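Local structure of transcriptional regulator (Rhodococcus jostii, 5CYV) at residues Y40-L45 against A60-D65; K28-T33 against D107-R112; T33-R38 against R79-R84. The protein is a MarR-family transcriptional regulator of p-hydroxycinnamate metabolism that binds p-coumaroyl-CoA and probably acts by binding DNA. All blocks are in the same frame, centred on the assembly; numbering follows the deposited sequence. Where two conformers were deposited one is given.

How the contacts relate
How a ligand pocket is built into a DNA-binding fold shows in three neighbouring contacts, two of which use helix 37-47. Contact 1 packs that helix on helix 55-62 and borders the coumaroyl thioester of p-coumaroyl-CoA. Contact 3, its centre about 12 Å from that of contact 1, ties the turn before the same helix to the connection from helix 70-78 to the wing, while Arg-38 holds the middle of the ligand. Contact 2 joins helices 11-30 and 100-121; its centre lies about 12 Å from that of contact 3, with which it shares Thr-33, and about 17 Å from that of contact 1. Tyr-40 links contacts 1 and 2 by packing on Leu-30 and Ala-109.

Contact 1. Residues Y40-L45 against A60-D65; sequences YSVLVL and ATMGLD. With WCA (p-coumaroyl-CoA), chain J.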
loop_
_atom_site.group_PDB
_atom_site.type_symbol
_atom_site.label_atom_id
_atom_site.label_comp_id
_atom_site.label_asym_id
_atom_site.label_seq_id
_atom_site.Cartn_x
_atom_site.Cartn_y
_atom_site.Cartn_z
ATOM N N TYR B 40 -15.475 -1.730 0.362
ATOM C CA TYR B 40 -15.579 -1.519 -1.062
ATOM C C TYR B 40 -15.021 -2.647 -1.886
ATOM O O TYR B 40 -15.666 -3.087 -2.863
ATOM C CB TYR B 40 -14.866 -0.177 -1.421
ATOM C CG TYR B 40 -14.672 0.073 -2.877
ATOM C CD1 TYR B 40 -15.711 0.486 -3.678
ATOM C CD2 TYR B 40 -13.383 -0.100 -3.463
ATOM C CE1 TYR B 40 -15.532 0.715 -5.042
ATOM C CE2 TYR B 40 -13.190 0.163 -4.808
ATOM C CZ TYR B 40 -14.270 0.582 -5.594
ATOM O OH TYR B 40 -14.106 0.761 -6.940
ATOM N N SER B 41 -13.847 -3.146 -1.521
ATOM C CA SER B 41 -13.251 -4.235 -2.300
ATOM C C SER B 41 -14.161 -5.473 -2.304
ATOM O O SER B 41 -14.316 -6.099 -3.352
ATOM C CB SER B 41 -11.892 -4.636 -1.715
ATOM O OG SER B 41 -10.975 -3.520 -1.762
ATOM N N VAL B 42 -14.718 -5.817 -1.137
ATOM C CA VAL B 42 -15.619 -6.980 -1.107
ATOM C C VAL B 42 -16.846 -6.802 -1.983
ATOM O O VAL B 42 -17.193 -7.703 -2.767
ATOM C CB VAL B 42 -16.042 -7.283 0.327
ATOM C CG1 VAL B 42 -17.056 -8.454 0.380
ATOM C CG2 VAL B 42 -14.783 -7.635 1.137
ATOM N N LEU B 43 -17.414 -5.597 -1.921
ATOM C CA LEU B 43 -18.599 -5.276 -2.738
ATOM C C LEU B 43 -18.256 -5.385 -4.237
ATOM O O LEU B 43 -19.018 -5.983 -5.038
ATOM C CB LEU B 43 -19.131 -3.896 -2.343
ATOM C CG LEU B 43 -20.348 -3.496 -3.188
ATOM C CD1 LEU B 43 -21.503 -4.494 -3.002
ATOM C CD2 LEU B 43 -20.820 -2.101 -2.756
ATOM N N VAL B 44 -17.106 -4.821 -4.644
ATOM C CA VAL B 44 -16.705 -4.868 -6.036
ATOM C C VAL B 44 -16.535 -6.319 -6.470
ATOM O O VAL B 44 -17.019 -6.749 -7.542
ATOM C CB VAL B 44 -15.429 -4.107 -6.213
ATOM C CG1 VAL B 44 -14.776 -4.443 -7.574
ATOM C CG2 VAL B 44 -15.754 -2.621 -6.116
ATOM N N LEU B 45 -15.895 -7.114 -5.611
ATOM C CA LEU B 45 -15.620 -8.505 -6.015
ATOM C C LEU B 45 -16.907 -9.324 -6.090
ATOM O O LEU B 45 -17.034 -10.190 -6.971
ATOM C CB LEU B 45 -14.603 -9.163 -5.051
ATOM C CG LEU B 45 -13.200 -8.561 -5.186
ATOM C CD1 LEU B 45 -12.343 -8.976 -3.994
ATOM C CD2 LEU B 45 -12.502 -8.974 -6.457
ATOM N N ALA B 60 -8.355 -14.284 -0.961
ATOM C CA ALA B 60 -7.140 -14.512 -1.739
ATOM C C ALA B 60 -6.865 -13.264 -2.581
ATOM O O ALA B 60 -5.703 -12.818 -2.683
ATOM C CB ALA B 60 -7.304 -15.735 -2.630
ATOM N N THR B 61 -7.923 -12.676 -3.143
ATOM C CA THR B 61 -7.689 -11.466 -3.958
ATOM C C THR B 61 -7.188 -10.310 -3.109
ATOM O O THR B 61 -6.293 -9.574 -3.518
ATOM C CB THR B 61 -8.963 -11.047 -4.713
ATOM O OG1 THR B 61 -9.339 -12.088 -5.617
ATOM C CG2 THR B 61 -8.742 -9.763 -5.519
ATOM N N MET B 62 -7.705 -10.199 -1.890
ATOM C CA MET B 62 -7.329 -9.109 -0.985
ATOM C C MET B 62 -6.073 -9.416 -0.192
ATOM O O MET B 62 -5.611 -8.546 0.546
ATOM C CB MET B 62 -8.504 -8.799 -0.036
ATOM C CG MET B 62 -9.675 -8.244 -0.826
ATOM S SD MET B 62 -11.129 -7.926 0.184
ATOM C CE MET B 62 -10.546 -6.530 1.267
ATOM N N GLY B 63 -5.507 -10.617 -0.298
ATOM C CA GLY B 63 -4.344 -11.024 0.504
ATOM C C GLY B 63 -4.640 -11.166 1.979
ATOM O O GLY B 63 -3.721 -11.019 2.783
ATOM N N LEU B 64 -5.874 -11.543 2.332
ATOM C CA LEU B 64 -6.292 -11.627 3.750
ATOM C C LEU B 64 -6.665 -13.042 4.079
ATOM O O LEU B 64 -6.974 -13.823 3.189
ATOM C CB LEU B 64 -7.475 -10.707 4.052
ATOM C CG LEU B 64 -7.150 -9.227 3.853
ATOM C CD1 LEU B 64 -8.375 -8.458 3.894
ATOM C CD2 LEU B 64 -6.149 -8.745 4.961
ATOM N N ASP B 65 -6.608 -13.410 5.354
ATOM C CA ASP B 65 -7.269 -14.635 5.774
ATOM C C ASP B 65 -8.768 -14.543 5.621
ATOM O O ASP B 65 -9.377 -13.486 5.800
ATOM C CB ASP B 65 -6.978 -14.945 7.234
ATOM C CG ASP B 65 -5.562 -15.346 7.463
ATOM O OD1 ASP B 65 -4.927 -15.844 6.506
ATOM O OD2 ASP B 65 -5.094 -15.160 8.605
HETATM C C4 WCA J . 6.032 -9.484 14.489
HETATM C C5 WCA J . 6.189 -8.426 15.379
HETATM C C6 WCA J . 6.928 -8.670 16.596
HETATM C C8 WCA J . 5.019 -7.673 13.666
HETATM N N1 WCA J . 7.430 -9.907 16.810
HETATM N N3 WCA J . 6.573 -10.701 14.792
HETATM C CAV WCA J . -8.818 -1.204 -2.992
HETATM C CAT WCA J . -9.473 -0.545 -3.986
HETATM C CBS WCA J . -8.782 0.501 -4.616
HETATM O OAJ WCA J . -9.435 1.213 -5.658
HETATM C CAU WCA J . -7.512 0.835 -4.284
HETATM C CAW WCA J . -6.822 0.155 -3.274
HETATM C CBT WCA J . -7.496 -0.873 -2.664
HETATM C CAR WCA J . -6.716 -1.582 -1.630
HETATM C CAQ WCA J . -7.246 -2.824 -1.080
HETATM C CBP WCA J . -6.238 -3.539 -0.206
HETATM O OAD WCA J . -5.070 -3.376 -0.111
HETATM S SBO WCA J . -7.040 -4.779 0.717
HETATM C CBA WCA J . -5.586 -5.526 1.521
HETATM C CAY WCA J . -5.466 -5.011 3.016
HETATM N NBH WCA J . -4.781 -3.767 3.084
HETATM C CBQ WCA J . -5.448 -2.653 3.772
HETATM O OAE WCA J . -6.518 -2.767 4.382
HETATM C CBB WCA J . -4.717 -1.348 3.815
HETATM C CAZ WCA J . -4.103 -1.066 5.217
HETATM N NBI WCA J . -2.987 -1.954 5.601
HETATM C CBR WCA J . -3.124 -3.113 6.354
HETATM O OAF WCA J . -4.269 -3.482 6.631
HETATM C CBX WCA J . -1.898 -3.885 6.819
HETATM O OAK WCA J . -0.751 -2.994 6.709
HETATM C CCD WCA J . -1.671 -5.157 5.991
HETATM C CAA WCA J . -1.203 -4.730 4.569
HETATM C CAB WCA J . -2.918 -6.067 5.947
HETATM C CBD WCA J . -0.489 -5.955 6.636
HETATM O OBK WCA J . -0.952 -6.117 8.002
HETATM P PCG WCA J . -0.226 -7.193 8.958
HETATM O OAP WCA J . -0.201 -8.494 8.222
HETATM O OAI WCA J . -0.987 -7.095 10.304
HETATM O OBN WCA J . 1.268 -6.755 9.043
HETATM P PCF WCA J . 2.129 -5.928 10.048
HETATM O OAO WCA J . 1.151 -5.588 11.175
HETATM O OAH WCA J . 2.989 -4.894 9.334
HETATM O "O5'" WCA J . 3.180 -7.017 10.623
HETATM C "C5'" WCA J . 4.067 -7.711 9.748
HETATM C "C4'" WCA J . 4.398 -9.148 10.030
HETATM O "O4'" WCA J . 5.493 -9.175 11.239
HETATM C "C3'" WCA J . 3.355 -9.891 10.474
HETATM O "O3'" WCA J . 3.619 -11.328 10.270
HETATM P PCE WCA J . 2.779 -12.180 9.246
HETATM O OAM WCA J . 2.819 -11.507 7.912
HETATM O OAN WCA J . 1.358 -12.295 9.717
HETATM O OAG WCA J . 3.393 -13.550 9.148
HETATM C "C2'" WCA J . 3.356 -9.648 12.000
HETATM O "O2'" WCA J . 2.628 -10.561 12.692
HETATM C "C1'" WCA J . 4.902 -9.704 12.282
HETATM N N9 WCA J . 5.291 -8.960 13.445
HETATM N N7 WCA J . 5.549 -7.321 14.840
HETATM C C2 WCA J . 7.260 -10.882 15.941
HETATM N N6 WCA J . 7.113 -7.607 17.535
#
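Segment 40-45 meets Thr-61 and Met-62 through Ser-41, Val-42 and Leu-45, and it begins with Tyr-40, which touches the ligand and not segment 60-65. The Tyr-40 ring presents its edge to p-coumaroyl-CoA, CE2 standing 3.9 Å from the ligand atom CAT in the plane of the ring, while Val-44 CG2 sits over one ring face. Ser-41 follows. Its CB touches Met-62 CE at 3.8 Å, and its OG, set beside the backbone N (chi1 -61°), approaches ligand CAV at 3.4 Å while hydrogen-bonded to Val-37 O one turn earlier. Val-42 then crosses the Met-62 side chain at about a right angle, CG2 resting 3.8 Å from SD. SD thus touches two successive residues of the helix, Ser-41 and Val-42, and the bend of the methionine at chi3 (67°) puts CE beside Ser-41 and 4.0 Å from the ligand sulphur SBO. One turn on from Ser-41, Leu-45 and Thr-61 reach tip to tip, both leucine methyls lying 4.0 Å from Thr-61 CG2; Thr-61 OG1 is occupied by Gly-57 O of its own helix. No hydrogen bond crosses the contact. Beyond Met-62, whose carbonyl O lies 3.2 Å from ligand CBA, Gly-63 closes helix 55-62 with a Schellman motif. Leu-7 of the second subunit packs against Ser-41 and Leu-45. This is the apolar junction between helix 37-47 and the first helix of the helix-turn-helix in a MarR winged-helix domain, here doubling as a wall of the p-coumaroyl-CoA pocket.

Contact 2. Residues K28-T33 against D107-R112; sequences KALVPT and DDAKAR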
loop_
_atom_site.group_PDB
_atom_site.type_symbol
_atom_site.label_atom_id
_atom_site.label_comp_id
_atom_site.label_asym_id
_atom_site.label_seq_id
_atom_site.Cartn_x
_atom_site.Cartn_y
_atom_site.Cartn_z
ATOM N N LYS B 28 -11.050 8.596 1.301
ATOM C CA LYS B 28 -11.687 9.902 1.240
ATOM C C LYS B 28 -12.727 9.926 0.116
ATOM O O LYS B 28 -13.830 10.458 0.329
ATOM C CB LYS B 28 -10.638 10.997 1.024
ATOM C CG LYS B 28 -9.744 11.228 2.271
ATOM C CD LYS B 28 -8.701 12.309 2.007
ATOM C CE LYS B 28 -7.770 12.455 3.207
ATOM N NZ LYS B 28 -7.051 11.177 3.553
ATOM N N ALA B 29 -12.429 9.391 -1.070
ATOM C CA ALA B 29 -13.425 9.420 -2.134
ATOM C C ALA B 29 -14.688 8.655 -1.780
ATOM O O ALA B 29 -15.782 8.985 -2.249
ATOM C CB ALA B 29 -12.771 8.840 -3.419
ATOM N N LEU B 30 -14.521 7.621 -0.967
ATOM C CA LEU B 30 -15.618 6.752 -0.597
ATOM C C LEU B 30 -16.522 7.306 0.514
ATOM O O LEU B 30 -17.585 6.723 0.752
ATOM C CB LEU B 30 -15.095 5.380 -0.135
ATOM C CG LEU B 30 -14.562 4.511 -1.268
ATOM C CD1 LEU B 30 -13.924 3.319 -0.612
ATOM C CD2 LEU B 30 -15.664 4.077 -2.232
ATOM N N VAL B 31 -16.135 8.403 1.196
ATOM C CA VAL B 31 -16.925 8.930 2.335
ATOM C C VAL B 31 -18.440 9.024 2.017
ATOM O O VAL B 31 -19.271 8.515 2.798
ATOM C CB VAL B 31 -16.350 10.261 2.823
ATOM C CG1 VAL B 31 -17.348 10.893 3.772
ATOM C CG2 VAL B 31 -15.033 9.956 3.520
ATOM N N PRO B 32 -18.866 9.553 0.847
ATOM C CA PRO B 32 -20.328 9.616 0.614
ATOM C C PRO B 32 -21.044 8.269 0.476
ATOM O O PRO B 32 -22.272 8.246 0.604
ATOM C CB PRO B 32 -20.453 10.392 -0.704
ATOM C CG PRO B 32 -19.138 11.097 -0.862
ATOM C CD PRO B 32 -18.100 10.308 -0.171
ATOM N N THR B 33 -20.303 7.205 0.227
ATOM C CA THR B 33 -20.875 5.878 0.090
ATOM C C THR B 33 -20.974 5.129 1.394
ATOM O O THR B 33 -21.582 4.078 1.442
ATOM C CB THR B 33 -20.028 5.020 -0.867
ATOM O OG1 THR B 33 -18.822 4.604 -0.203
ATOM C CG2 THR B 33 -19.680 5.772 -2.167
ATOM N N ASP B 107 -21.651 0.939 -8.453
ATOM C CA ASP B 107 -21.426 1.771 -9.629
ATOM C C ASP B 107 -21.039 3.200 -9.188
ATOM O O ASP B 107 -20.154 3.809 -9.789
ATOM C CB ASP B 107 -22.675 1.814 -10.496
ATOM C CG ASP B 107 -22.833 0.559 -11.297
ATOM O OD1 ASP B 107 -21.873 -0.242 -11.363
ATOM O OD2 ASP B 107 -23.906 0.383 -11.866
ATOM N N ASP B 108 -21.737 3.724 -8.196
ATOM C CA ASP B 108 -21.441 5.062 -7.652
ATOM C C ASP B 108 -20.031 5.095 -7.059
ATOM O O ASP B 108 -19.222 5.986 -7.333
ATOM C CB ASP B 108 -22.486 5.405 -6.616
ATOM C CG ASP B 108 -22.213 6.715 -5.950
ATOM O OD1 ASP B 108 -22.644 7.776 -6.511
ATOM O OD2 ASP B 108 -21.576 6.682 -4.864
ATOM N N ALA B 109 -19.721 4.069 -6.275
ATOM C CA ALA B 109 -18.456 4.047 -5.595
ATOM C C ALA B 109 -17.265 3.880 -6.543
ATOM O O ALA B 109 -16.209 4.510 -6.345
ATOM C CB ALA B 109 -18.466 2.876 -4.532
ATOM N N LYS B 110 -17.441 3.034 -7.581
ATOM C CA LYS B 110 -16.344 2.827 -8.491
ATOM C C LYS B 110 -16.100 4.096 -9.332
ATOM O O LYS B 110 -14.967 4.370 -9.667
ATOM C CB LYS B 110 -16.607 1.665 -9.423
ATOM C CG LYS B 110 -15.340 1.424 -10.265
ATOM C CD LYS B 110 -15.296 0.035 -10.785
ATOM C CE LYS B 110 -14.407 -0.047 -12.034
ATOM N NZ LYS B 110 -13.059 0.551 -11.911
ATOM N N ALA B 111 -17.166 4.832 -9.632
ATOM C CA ALA B 111 -16.980 6.101 -10.363
ATOM C C ALA B 111 -16.104 7.048 -9.494
ATOM O O ALA B 111 -15.170 7.701 -10.014
ATOM C CB ALA B 111 -18.309 6.726 -10.681
ATOM N N ARG B 112 -16.421 7.162 -8.211
ATOM C CA ARG B 112 -15.593 7.977 -7.293
ATOM C C ARG B 112 -14.173 7.521 -7.182
ATOM O O ARG B 112 -13.237 8.331 -7.293
ATOM C CB ARG B 112 -16.233 7.986 -5.875
ATOM C CG ARG B 112 -17.635 8.625 -5.897
ATOM C CD ARG B 112 -18.291 8.472 -4.481
ATOM N NE ARG B 112 -19.699 8.808 -4.587
ATOM C CZ ARG B 112 -20.194 10.035 -4.650
ATOM N NH1 ARG B 112 -19.401 11.114 -4.532
ATOM N NH2 ARG B 112 -21.509 10.210 -4.871
HETATM O O HOH W 1 -16.627 11.293 -3.639
HETATM O O HOH W 2 -23.078 7.501 -2.663
#
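Arg-112 runs past the end of helix 11-30, its stem against Ala-29 O and its head among Thr-33, Pro-32 and Asp-108. Its CB lies 3.8 Å from Ala-29 O, and the extended chain then carries CD to within 3.4 Å of the same carbonyl oxygen. Thr-33, sliding past in the opposite direction, sets its methyl CG2 3.8 Å from CD. Thr-33 OG1 stands between its own backbone N and carbonyl carbon (chi1 75°), donating to Leu-30 O, while CG2 lies anti to the carbonyl carbon. NE comes next, and it makes a nearly straight bond (174°) of 2.8 Å to Asp-108 OD2, one turn back in the same helix. NH2 adds a longer, bent bond (141°) to Asp-108 OD1, which lies tilted from the guanidinium plane, completing a side-on salt bridge. Pro-32 lies over one face of the guanidinium, its CB above the centre and its CG 3.7 Å from NH1. NH1 itself donates to a water that in turn donates to Ala-29 O. Deeper in, Leu-30 CD2 packs on Ala-109 CB at 3.8 Å. An alanine in place of Arg-112 would probably leave Asp-108 without its ionic mate and open a gap beside Pro-32 and Thr-33. No direct hydrogen bond crosses the contact; the ionic pair lies within one helix and helps fix the guanidinium, whose face and stem join the segments together with apolar contacts on Ala-109 and bridging water.

Contact 3. Residues T33-R38 against R79-R84; sequences TGLRVR and RGLVVR. With WCA (p-coumaroyl-CoA), chain J.
Arg-79 points the end of its guanidinium at the backbone of Thr-33, so that NH1 and NH2 close on a single carbonyl oxygen; the chain bends at chi3 (68°), which sets NE. Both nitrogens stand 2.9 Å from Thr-33 O, which lies practically in the guanidinium plane. The two bonds nevertheless differ at the acceptor: NH1 is in the carbonyl plane, on a lone pair, whereas NH2 is tilted 34° from it. Leu-81 CD1 lies over one face of the guanidinium, offset toward its rim. Leu-35 crosses the arginine slantwise, its CD2 placed 3.8 Å from NH1, and the two leucines meet loosely at their methyls, CD2 of Leu-35 to CD1 of Leu-81 at 4.4 Å. A water in the guanidinium plane accepts from NH1 and donates to Gly-34 O. Gly-34 adopts a positive phi, easy for glycine, and a side chain there would point toward Arg-79. The turn is also braced from within, since Leu-35 N donates to Thr-33 OG1 in an ST turn, the hydroxyl itself donating back to Leu-30 O. At the far end of segment 33-38, Arg-38 turns the edge of its guanidinium to the ligand. Its extended chain brings NE to OAE of p-coumaroyl-CoA at 2.8 Å in a nearly straight bond (171°), and NH1 reaches OAF, also at 2.8 Å. Gln-68 takes NH2. Gly-80, after Arg-79, ends helix 70-78 in a Schellman motif and turns the chain into strand 82-87. The contact thus joins two connections of the winged helix, the turn entering helix 37-47 and the one from helix 70-78 to the wing.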
loop_
_atom_site.group_PDB
_atom_site.type_symbol
_atom_site.label_atom_id
_atom_site.label_comp_id
_atom_site.label_asym_id
_atom_site.label_seq_id
_atom_site.Cartn_x
_atom_site.Cartn_y
_atom_site.Cartn_z
ATOM N N THR B 33 -20.303 7.205 0.227
ATOM C CA THR B 33 -20.875 5.878 0.090
ATOM C C THR B 33 -20.974 5.129 1.394
ATOM O O THR B 33 -21.582 4.078 1.442
ATOM C CB THR B 33 -20.028 5.020 -0.867
ATOM O OG1 THR B 33 -18.822 4.604 -0.203
ATOM C CG2 THR B 33 -19.680 5.772 -2.167
ATOM N N GLY B 34 -20.282 5.638 2.396
ATOM C CA GLY B 34 -20.191 4.932 3.670
ATOM C C GLY B 34 -19.273 3.729 3.673
ATOM O O GLY B 34 -19.220 3.048 4.698
ATOM N N LEU B 35 -18.602 3.448 2.576
ATOM C CA LEU B 35 -17.699 2.309 2.467
ATOM C C LEU B 35 -16.287 2.799 2.808
ATOM O O LEU B 35 -16.024 4.006 2.799
ATOM C CB LEU B 35 -17.661 1.740 1.049
ATOM C CG LEU B 35 -19.063 1.278 0.570
ATOM C CD1 LEU B 35 -18.940 1.029 -0.903
ATOM C CD2 LEU B 35 -19.452 0.031 1.303
ATOM N N ARG B 36 -15.381 1.856 2.996
ATOM C CA ARG B 36 -13.958 2.083 3.164
ATOM C C ARG B 36 -13.218 1.100 2.238
ATOM O O ARG B 36 -13.838 0.349 1.583
ATOM C CB ARG B 36 -13.487 2.007 4.603
ATOM C CG ARG B 36 -13.782 3.264 5.387
ATOM C CD ARG B 36 -13.553 3.107 6.864
ATOM N NE ARG B 36 -12.237 2.656 7.214
ATOM C CZ ARG B 36 -11.160 3.391 7.188
ATOM N NH1 ARG B 36 -11.215 4.642 6.837
ATOM N NH2 ARG B 36 -10.024 2.859 7.557
ATOM N N VAL B 37 -11.903 1.157 2.209
ATOM C CA VAL B 37 -11.240 0.390 1.159
ATOM C C VAL B 37 -11.594 -1.126 1.228
ATOM O O VAL B 37 -11.876 -1.712 0.176
ATOM C CB VAL B 37 -9.700 0.529 1.159
ATOM C CG1 VAL B 37 -9.179 1.971 0.827
ATOM C CG2 VAL B 37 -9.106 0.004 2.385
ATOM N N ARG B 38 -11.638 -1.718 2.425
ATOM C CA ARG B 38 -11.932 -3.177 2.437
ATOM C C ARG B 38 -13.393 -3.526 2.128
ATOM O O ARG B 38 -13.622 -4.461 1.347
ATOM C CB ARG B 38 -11.553 -3.798 3.792
ATOM C CG ARG B 38 -10.038 -3.803 4.042
ATOM C CD ARG B 38 -9.747 -4.644 5.271
ATOM N NE ARG B 38 -8.285 -4.660 5.547
ATOM C CZ ARG B 38 -7.696 -5.469 6.399
ATOM N NH1 ARG B 38 -6.367 -5.366 6.613
ATOM N NH2 ARG B 38 -8.407 -6.426 7.079
ATOM N N ARG B 79 -26.307 -3.532 5.600
ATOM C CA ARG B 79 -26.777 -2.432 4.771
ATOM C C ARG B 79 -27.587 -2.880 3.585
ATOM O O ARG B 79 -28.014 -2.040 2.781
ATOM C CB ARG B 79 -25.591 -1.591 4.261
ATOM C CG ARG B 79 -24.909 -0.730 5.315
ATOM C CD ARG B 79 -23.797 0.074 4.663
ATOM N NE ARG B 79 -24.336 1.088 3.743
ATOM C CZ ARG B 79 -23.549 1.901 3.009
ATOM N NH1 ARG B 79 -22.246 1.843 3.113
ATOM N NH2 ARG B 79 -24.098 2.782 2.175
ATOM N N GLY B 80 -27.790 -4.190 3.434
ATOM C CA GLY B 80 -28.612 -4.660 2.326
ATOM C C GLY B 80 -27.888 -4.615 0.966
ATOM O O GLY B 80 -28.517 -4.621 -0.093
ATOM N N LEU B 81 -26.578 -4.630 1.018
ATOM C CA LEU B 81 -25.782 -4.496 -0.201
ATOM C C LEU B 81 -25.334 -5.859 -0.740
ATOM O O LEU B 81 -25.054 -5.996 -1.922
ATOM C CB LEU B 81 -24.535 -3.632 0.052
ATOM C CG LEU B 81 -24.836 -2.233 0.576
ATOM C CD1 LEU B 81 -23.555 -1.500 0.969
ATOM C CD2 LEU B 81 -25.565 -1.444 -0.552
ATOM N N VAL B 82 -25.183 -6.845 0.154
ATOM C CA VAL B 82 -24.923 -8.227 -0.297
ATOM C C VAL B 82 -25.778 -9.136 0.531
ATOM O O VAL B 82 -26.288 -8.734 1.598
ATOM C CB VAL B 82 -23.425 -8.667 -0.143
ATOM C CG1 VAL B 82 -22.473 -7.760 -0.896
ATOM C CG2 VAL B 82 -22.976 -8.724 1.358
ATOM N N VAL B 83 -25.944 -10.368 0.054
ATOM C CA VAL B 83 -26.660 -11.398 0.773
ATOM C C VAL B 83 -25.782 -12.644 0.788
ATOM O O VAL B 83 -25.128 -12.943 -0.203
ATOM C CB VAL B 83 -28.029 -11.736 0.114
ATOM C CG1 VAL B 83 -28.601 -12.958 0.744
ATOM C CG2 VAL B 83 -28.991 -10.600 0.336
ATOM N N ARG B 84 -25.761 -13.353 1.897
ATOM C CA ARG B 84 -25.128 -14.663 1.893
ATOM C C ARG B 84 -26.106 -15.666 1.323
ATOM O O ARG B 84 -27.207 -15.888 1.903
ATOM C CB ARG B 84 -24.706 -15.057 3.302
ATOM C CG ARG B 84 -23.582 -14.211 3.877
ATOM C CD ARG B 84 -23.158 -14.786 5.236
ATOM N NE ARG B 84 -21.839 -14.293 5.667
ATOM C CZ ARG B 84 -21.657 -13.290 6.517
ATOM N NH1 ARG B 84 -22.726 -12.645 6.999
ATOM N NH2 ARG B 84 -20.433 -12.934 6.910
HETATM C C4 WCA J . 6.032 -9.484 14.489
HETATM C C5 WCA J . 6.189 -8.426 15.379
HETATM C C6 WCA J . 6.928 -8.670 16.596
HETATM C C8 WCA J . 5.019 -7.673 13.666
HETATM N N1 WCA J . 7.430 -9.907 16.810
HETATM N N3 WCA J . 6.573 -10.701 14.792
HETATM C CAV WCA J . -8.818 -1.204 -2.992
HETATM C CAT WCA J . -9.473 -0.545 -3.986
HETATM C CBS WCA J . -8.782 0.501 -4.616
HETATM O OAJ WCA J . -9.435 1.213 -5.658
HETATM C CAU WCA J . -7.512 0.835 -4.284
HETATM C CAW WCA J . -6.822 0.155 -3.274
HETATM C CBT WCA J . -7.496 -0.873 -2.664
HETATM C CAR WCA J . -6.716 -1.582 -1.630
HETATM C CAQ WCA J . -7.246 -2.824 -1.080
HETATM C CBP WCA J . -6.238 -3.539 -0.206
HETATM O OAD WCA J . -5.070 -3.376 -0.111
HETATM S SBO WCA J . -7.040 -4.779 0.717
HETATM C CBA WCA J . -5.586 -5.526 1.521
HETATM C CAY WCA J . -5.466 -5.011 3.016
HETATM N NBH WCA J . -4.781 -3.767 3.084
HETATM C CBQ WCA J . -5.448 -2.653 3.772
HETATM O OAE WCA J . -6.518 -2.767 4.382
HETATM C CBB WCA J . -4.717 -1.348 3.815
HETATM C CAZ WCA J . -4.103 -1.066 5.217
HETATM N NBI WCA J . -2.987 -1.954 5.601
HETATM C CBR WCA J . -3.124 -3.113 6.354
HETATM O OAF WCA J . -4.269 -3.482 6.631
HETATM C CBX WCA J . -1.898 -3.885 6.819
HETATM O OAK WCA J . -0.751 -2.994 6.709
HETATM C CCD WCA J . -1.671 -5.157 5.991
HETATM C CAA WCA J . -1.203 -4.730 4.569
HETATM C CAB WCA J . -2.918 -6.067 5.947
HETATM C CBD WCA J . -0.489 -5.955 6.636
HETATM O OBK WCA J . -0.952 -6.117 8.002
HETATM P PCG WCA J . -0.226 -7.193 8.958
HETATM O OAP WCA J . -0.201 -8.494 8.222
HETATM O OAI WCA J . -0.987 -7.095 10.304
HETATM O OBN WCA J . 1.268 -6.755 9.043
HETATM P PCF WCA J . 2.129 -5.928 10.048
HETATM O OAO WCA J . 1.151 -5.588 11.175
HETATM O OAH WCA J . 2.989 -4.894 9.334
HETATM O "O5'" WCA J . 3.180 -7.017 10.623
HETATM C "C5'" WCA J . 4.067 -7.711 9.748
HETATM C "C4'" WCA J . 4.398 -9.148 10.030
HETATM O "O4'" WCA J . 5.493 -9.175 11.239
HETATM C "C3'" WCA J . 3.355 -9.891 10.474
HETATM O "O3'" WCA J . 3.619 -11.328 10.270
HETATM P PCE WCA J . 2.779 -12.180 9.246
HETATM O OAM WCA J . 2.819 -11.507 7.912
HETATM O OAN WCA J . 1.358 -12.295 9.717
HETATM O OAG WCA J . 3.393 -13.550 9.148
HETATM C "C2'" WCA J . 3.356 -9.648 12.000
HETATM O "O2'" WCA J . 2.628 -10.561 12.692
HETATM C "C1'" WCA J . 4.902 -9.704 12.282
HETATM N N9 WCA J . 5.291 -8.960 13.445
HETATM N N7 WCA J . 5.549 -7.321 14.840
HETATM C C2 WCA J . 7.260 -10.882 15.941
HETATM N N6 WCA J . 7.113 -7.607 17.535
HETATM O O HOH W 3 -20.595 0.610 5.075
#